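PDB 5U5O: LPXTG-motif cell wall anchor domain protein from Mobiluncus mulieris, which probably serves as a giant cell-wall-anchored surface adhesin, of which this piece holds two adjoining domains, with disulfide, isopeptide and ester cross-links within the chain. Local coordinates for residues 235-238 / 244-247. Sequence-based numbering, arbitrary orientation.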
loop_
_atom_site.group_PDB
_atom_site.type_symbol
_atom_site.label_atom_id
_atom_site.label_comp_id
_atom_site.label_asym_id
_atom_site.label_seq_id
_atom_site.Cartn_x
_atom_site.Cartn_y
_atom_site.Cartn_z
ATOM N N GLN A 235 8.071 -36.059 11.699
ATOM C CA GLN A 235 8.952 -37.186 11.967
ATOM C C GLN A 235 10.011 -36.799 12.993
ATOM O O GLN A 235 10.362 -37.611 13.848
ATOM C CB GLN A 235 9.629 -37.694 10.689
ATOM C CG GLN A 235 10.407 -38.989 10.867
ATOM C CD GLN A 235 9.526 -40.144 11.302
ATOM O OE1 GLN A 235 8.556 -40.483 10.623
ATOM N NE2 GLN A 235 9.854 -40.752 12.439
ATOM N N GLY A 236 10.494 -35.561 12.919
ATOM C CA GLY A 236 11.441 -35.065 13.914
ATOM C C GLY A 236 10.839 -35.072 15.319
ATOM O O GLY A 236 11.534 -35.369 16.287
ATOM N N ALA A 237 9.563 -34.701 15.426
ATOM C CA ALA A 237 8.855 -34.759 16.706
ATOM C C ALA A 237 8.697 -36.203 17.213
ATOM O O ALA A 237 8.993 -36.488 18.372
ATOM C CB ALA A 237 7.507 -34.087 16.568
ATOM N N VAL A 238 8.275 -37.097 16.325
ATOM C CA VAL A 238 8.130 -38.529 16.613
ATOM C C VAL A 238 9.461 -39.131 17.066
ATOM O O VAL A 238 9.493 -39.915 18.010
ATOM C CB VAL A 238 7.589 -39.292 15.386
ATOM C CG1 VAL A 238 7.673 -40.813 15.548
ATOM C CG2 VAL A 238 6.158 -38.871 15.108
ATOM N N LYS A 244 3.768 -41.787 18.251
ATOM C CA LYS A 244 3.021 -41.161 17.176
ATOM C C LYS A 244 2.576 -39.771 17.615
ATOM O O LYS A 244 2.315 -39.534 18.783
ATOM C CB LYS A 244 1.814 -42.005 16.763
ATOM C CG LYS A 244 2.182 -43.332 16.123
ATOM C CD LYS A 244 0.978 -44.259 16.050
ATOM C CE LYS A 244 1.325 -45.560 15.343
ATOM N NZ LYS A 244 0.499 -46.691 15.839
ATOM N N ASP A 245 2.513 -38.851 16.650
ATOM C CA ASP A 245 2.165 -37.460 16.912
ATOM C C ASP A 245 1.028 -37.044 16.012
ATOM O O ASP A 245 1.186 -36.986 14.783
ATOM C CB ASP A 245 3.374 -36.562 16.646
ATOM C CG ASP A 245 3.189 -35.140 17.134
ATOM O OD1 ASP A 245 2.162 -34.775 17.735
ATOM O OD2 ASP A 245 4.138 -34.351 16.826
ATOM N N THR A 246 -0.110 -36.738 16.629
ATOM C CA THR A 246 -1.233 -36.133 15.934
ATOM C C THR A 246 -1.179 -34.649 16.226
ATOM O O THR A 246 -1.289 -34.238 17.371
ATOM C CB THR A 246 -2.561 -36.730 16.396
ATOM O OG1 THR A 246 -2.546 -38.136 16.141
ATOM C CG2 THR A 246 -3.730 -36.131 15.631
ATOM N N VAL A 247 -0.934 -33.843 15.194
ATOM C CA VAL A 247 -0.810 -32.424 15.410
ATOM C C VAL A 247 -2.194 -31.802 15.293
ATOM O O VAL A 247 -2.852 -31.915 14.255
ATOM C CB VAL A 247 0.208 -31.784 14.458
ATOM C CG1 VAL A 247 0.380 -30.311 14.793
ATOM C CG2 VAL A 247 1.556 -32.496 14.565
#
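Asp245 touches the helix through its side chain, while its backbone O accepts a hydrogen bond from Asn262 ND2. Asn262 OD1 in turn accepts from Val247 N, and the two bonds hold the strand backbone on both sides of Thr246. Asp245 OD2 meets the helix at Ala237, whose CB lies 3.4 Å away. The methyl approaches the end of the carboxylate, with a CG-OD2-CB angle near 144°, so this is a contact of a nonpolar group with an oxygen rather than a bond. The other oxygen, OD1, is turned away from the helix. Asp245 holds CG anti to its own backbone N (chi1 -169°), and this extends the carboxylate beyond Val238 as far as the methyl of Ala237. Val238, one residue further along the helix, packs against the root of the same side chain: its CG2, placed anti to the carbonyl carbon, comes to 3.9 Å from Asp245 CB. The long side chain of Lys244 runs off on the far side. This small contact folds helix 234-241 back against the strand that follows it after a short turn, in the second domain of this piece, assigned to family DUF5979 in an adhesin with Ig-like domains. Glu232 of the preceding strand 226-232 touches both Ala237 and Asp245; strand 244-251 runs antiparallel to the C-terminal strand 281-291, where Thr246 shares backbone hydrogen bonds with Ser289.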